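Long-range contact in tetracycline repressor protein class G (PDB 6RX9), which represses the tetracycline resistance gene by binding its operator DNA through a helix-turn-helix region and loses affinity for it when tetracycline binds: residues E123-A133 with A197-S205. Sequence-based numbering, arbitrary orientation.
Sequences EGFCPKRAVWA and AGFERLRSS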
loop_
_atom_site.group_PDB
_atom_site.type_symbol
_atom_site.label_atom_id
_atom_site.label_comp_id
_atom_site.label_asym_id
_atom_site.label_seq_id
_atom_site.Cartn_x
_atom_site.Cartn_y
_atom_site.Cartn_z
ATOM N N GLU A 123 -26.037 10.374 -0.025
ATOM C CA GLU A 123 -25.455 11.049 -1.221
ATOM C C GLU A 123 -25.596 10.164 -2.469
ATOM O O GLU A 123 -25.048 10.555 -3.521
ATOM C CB GLU A 123 -23.993 11.418 -0.953
ATOM C CG GLU A 123 -23.825 12.628 -0.046
ATOM C CD GLU A 123 -24.159 13.959 -0.705
ATOM O OE1 GLU A 123 -25.350 14.325 -0.718
ATOM O OE2 GLU A 123 -23.229 14.621 -1.214
ATOM N N GLY A 124 -26.292 9.026 -2.369
ATOM C CA GLY A 124 -26.704 8.206 -3.526
ATOM C C GLY A 124 -25.858 6.956 -3.720
ATOM O O GLY A 124 -26.017 6.314 -4.776
ATOM N N PHE A 125 -24.989 6.610 -2.762
ATOM C CA PHE A 125 -24.263 5.311 -2.724
ATOM C C PHE A 125 -25.191 4.237 -2.149
ATOM O O PHE A 125 -26.018 4.568 -1.281
ATOM C CB PHE A 125 -22.998 5.388 -1.865
ATOM C CG PHE A 125 -21.825 6.099 -2.489
ATOM C CD1 PHE A 125 -21.774 7.483 -2.538
ATOM C CD2 PHE A 125 -20.756 5.382 -3.006
ATOM C CE1 PHE A 125 -20.689 8.134 -3.105
ATOM C CE2 PHE A 125 -19.670 6.034 -3.571
ATOM C CZ PHE A 125 -19.637 7.409 -3.616
ATOM N N CYS A 126 -25.058 2.991 -2.612
ATOM C CA CYS A 126 -25.643 1.797 -1.944
ATOM C C CYS A 126 -24.696 1.384 -0.817
ATOM O O CYS A 126 -23.487 1.575 -0.936
ATOM C CB CYS A 126 -25.892 0.662 -2.932
ATOM S SG CYS A 126 -24.622 -0.628 -2.909
ATOM N N PRO A 127 -25.206 0.841 0.315
ATOM C CA PRO A 127 -24.372 0.541 1.483
ATOM C C PRO A 127 -23.061 -0.209 1.189
ATOM O O PRO A 127 -22.038 0.179 1.730
ATOM C CB PRO A 127 -25.292 -0.342 2.339
ATOM C CG PRO A 127 -26.679 0.161 2.014
ATOM C CD PRO A 127 -26.623 0.504 0.539
ATOM N N LYS A 128 -23.129 -1.265 0.369
ATOM C CA LYS A 128 -21.957 -2.076 -0.062
ATOM C C LYS A 128 -20.906 -1.164 -0.699
ATOM O O LYS A 128 -19.740 -1.203 -0.264
ATOM C CB LYS A 128 -22.347 -3.124 -1.110
ATOM C CG LYS A 128 -22.843 -4.458 -0.577
ATOM C CD LYS A 128 -22.885 -5.512 -1.667
ATOM C CE LYS A 128 -23.942 -6.573 -1.452
ATOM N NZ LYS A 128 -24.428 -7.125 -2.738
ATOM N N ARG A 129 -21.323 -0.396 -1.709
ATOM C CA ARG A 129 -20.428 0.402 -2.587
ATOM C C ARG A 129 -19.858 1.582 -1.795
ATOM O O ARG A 129 -18.726 1.990 -2.104
ATOM C CB ARG A 129 -21.176 0.810 -3.861
ATOM C CG ARG A 129 -21.419 -0.361 -4.802
ATOM C CD ARG A 129 -22.396 -0.072 -5.922
ATOM N NE ARG A 129 -22.636 -1.262 -6.732
ATOM C CZ ARG A 129 -22.256 -1.438 -8.000
ATOM N NH1 ARG A 129 -21.609 -0.490 -8.660
ATOM N NH2 ARG A 129 -22.544 -2.574 -8.613
ATOM N N ALA A 130 -20.593 2.082 -0.794
ATOM C CA ALA A 130 -20.104 3.092 0.175
ATOM C C ALA A 130 -18.859 2.550 0.890
ATOM O O ALA A 130 -17.845 3.267 0.932
ATOM C CB ALA A 130 -21.193 3.458 1.155
ATOM N N VAL A 131 -18.927 1.321 1.415
ATOM C CA VAL A 131 -17.797 0.667 2.142
ATOM C C VAL A 131 -16.653 0.408 1.150
ATOM O O VAL A 131 -15.495 0.684 1.513
ATOM C CB VAL A 131 -18.232 -0.627 2.857
ATOM C CG1 VAL A 131 -17.042 -1.371 3.446
ATOM C CG2 VAL A 131 -19.272 -0.351 3.938
ATOM N N TRP A 132 -16.965 -0.098 -0.048
ATOM C CA TRP A 132 -15.962 -0.392 -1.111
ATOM C C TRP A 132 -15.215 0.889 -1.502
ATOM O O TRP A 132 -13.994 0.808 -1.722
ATOM C CB TRP A 132 -16.613 -1.044 -2.336
ATOM C CG TRP A 132 -17.075 -2.452 -2.125
ATOM C CD1 TRP A 132 -16.736 -3.294 -1.105
ATOM C CD2 TRP A 132 -17.940 -3.204 -2.992
ATOM N NE1 TRP A 132 -17.349 -4.506 -1.267
ATOM C CE2 TRP A 132 -18.090 -4.483 -2.418
ATOM C CE3 TRP A 132 -18.608 -2.919 -4.190
ATOM C CZ2 TRP A 132 -18.882 -5.471 -3.000
ATOM C CZ3 TRP A 132 -19.387 -3.897 -4.767
ATOM C CH2 TRP A 132 -19.520 -5.156 -4.178
ATOM N N ALA A 133 -15.929 2.017 -1.596
ATOM C CA ALA A 133 -15.387 3.343 -1.979
ATOM C C ALA A 133 -14.441 3.857 -0.888
ATOM O O ALA A 133 -13.312 4.257 -1.225
ATOM C CB ALA A 133 -16.516 4.313 -2.232
ATOM N N ALA A 197 -14.023 10.645 -9.391
ATOM C CA ALA A 197 -14.770 10.825 -10.661
ATOM C C ALA A 197 -15.430 9.499 -11.064
ATOM O O ALA A 197 -16.585 9.530 -11.531
ATOM C CB ALA A 197 -13.852 11.333 -11.747
ATOM N N GLY A 198 -14.720 8.380 -10.889
ATOM C CA GLY A 198 -15.209 7.019 -11.184
ATOM C C GLY A 198 -16.367 6.605 -10.291
ATOM O O GLY A 198 -17.277 5.922 -10.796
ATOM N N PHE A 199 -16.337 6.979 -9.008
ATOM C CA PHE A 199 -17.413 6.671 -8.028
ATOM C C PHE A 199 -18.741 7.266 -8.510
ATOM O O PHE A 199 -19.772 6.586 -8.361
ATOM C CB PHE A 199 -17.075 7.194 -6.630
ATOM C CG PHE A 199 -15.912 6.518 -5.943
ATOM C CD1 PHE A 199 -15.582 5.197 -6.211
ATOM C CD2 PHE A 199 -15.166 7.205 -4.998
ATOM C CE1 PHE A 199 -14.519 4.589 -5.561
ATOM C CE2 PHE A 199 -14.105 6.593 -4.349
ATOM C CZ PHE A 199 -13.784 5.287 -4.633
ATOM N N GLU A 200 -18.708 8.473 -9.085
ATOM C CA GLU A 200 -19.910 9.231 -9.537
ATOM C C GLU A 200 -20.860 8.309 -10.316
ATOM O O GLU A 200 -22.073 8.348 -10.031
ATOM C CB GLU A 200 -19.526 10.425 -10.415
ATOM C CG GLU A 200 -18.631 11.440 -9.727
ATOM C CD GLU A 200 -18.805 12.875 -10.195
ATOM O OE1 GLU A 200 -19.937 13.392 -10.095
ATOM O OE2 GLU A 200 -17.808 13.475 -10.647
ATOM N N ARG A 201 -20.325 7.500 -11.239
ATOM C CA ARG A 201 -21.116 6.653 -12.177
ATOM C C ARG A 201 -21.443 5.299 -11.529
ATOM O O ARG A 201 -22.502 4.741 -11.866
ATOM C CB ARG A 201 -20.402 6.403 -13.517
ATOM C CG ARG A 201 -19.048 7.079 -13.701
ATOM C CD ARG A 201 -19.160 8.485 -14.264
ATOM N NE ARG A 201 -18.295 9.455 -13.603
ATOM C CZ ARG A 201 -18.262 10.758 -13.880
ATOM N NH1 ARG A 201 -19.042 11.265 -14.821
ATOM N NH2 ARG A 201 -17.446 11.555 -13.210
ATOM N N LEU A 202 -20.574 4.782 -10.651
ATOM C CA LEU A 202 -20.685 3.405 -10.091
ATOM C C LEU A 202 -21.267 3.426 -8.669
ATOM O O LEU A 202 -21.271 2.355 -8.042
ATOM C CB LEU A 202 -19.301 2.746 -10.107
ATOM C CG LEU A 202 -18.596 2.709 -11.464
ATOM C CD1 LEU A 202 -17.337 1.856 -11.391
ATOM C CD2 LEU A 202 -19.523 2.194 -12.555
ATOM N N ARG A 203 -21.774 4.575 -8.205
ATOM C CA ARG A 203 -22.319 4.785 -6.832
ATOM C C ARG A 203 -23.309 3.676 -6.450
ATOM O O ARG A 203 -23.231 3.194 -5.304
ATOM C CB ARG A 203 -23.030 6.139 -6.729
ATOM C CG ARG A 203 -22.097 7.318 -6.497
ATOM C CD ARG A 203 -22.862 8.589 -6.198
ATOM N NE ARG A 203 -23.594 9.069 -7.362
ATOM C CZ ARG A 203 -24.398 10.126 -7.367
ATOM N NH1 ARG A 203 -24.583 10.829 -6.261
ATOM N NH2 ARG A 203 -25.019 10.478 -8.480
ATOM N N SER A 204 -24.225 3.316 -7.354
ATOM C CA SER A 204 -25.322 2.339 -7.111
ATOM C C SER A 204 -25.418 1.340 -8.270
ATOM O O SER A 204 -24.982 1.682 -9.390
ATOM C CB SER A 204 -26.634 3.049 -6.894
ATOM O OG SER A 204 -27.083 3.661 -8.094
ATOM N N SER A 205 -25.978 0.155 -7.997
ATOM C CA SER A 205 -26.224 -0.933 -8.979
ATOM C C SER A 205 -27.500 -0.634 -9.772
ATOM O O SER A 205 -27.481 -0.574 -11.001
ATOM C CB SER A 205 -26.309 -2.273 -8.292
ATOM O OG SER A 205 -26.512 -3.316 -9.234
#
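Arg-203 lays its aliphatic chain across one face of the Phe-125 ring, CG sitting over the ring centre at 3.8 Å from the centroid in a CH-pi contact. The chain bends at chi3 (-69°), which turns the guanidinium almost perpendicular to the ring and brings its edge to the loop: NH1 makes a short but weak, strongly bent hydrogen bond to Glu-123 O (2.8 Å), while NE reaches back to Glu-200 O in helix 185-202. Gly-124, at positive phi, is the C-prime residue of a Schellman motif ending helix 110-122, and its lack of a side chain leaves room for the Arg-203 guanidinium.

Backbone and side chain share the grip on two successive carbonyls, those of Leu-202 and Arg-203. Cys-126 N donates a nearly straight bond to Arg-203 O (3.3 Å), coming from above the carbonyl plane, and Cys-126 SG caps the new helix by accepting from Arg-129 N. Arg-129, extended from CG to NE, passes alongside Arg-203 O and gives NH1 in its guanidinium plane to Leu-202 O (2.9 Å); the Ser-204 to Ser-205 peptide lies over one face of that guanidinium, displaced toward its rim.

Deeper in, Ala-133 CB rests over the centre of the Phe-199 ring (3.8 Å to the centroid), and Phe-199 CB meets Phe-125 CZ at 4.0 Å.

The contact ties the C-terminal end of helix 185-202 to the turn joining helices 110-122 and 127-155 in the C-terminal, tetracycline-binding domain. Trp-75 of helix 75-91 packs against Phe-125, Phe-199 and Arg-203, while the second subunit meets helix 127-155 through Leu-175 and Leu-179.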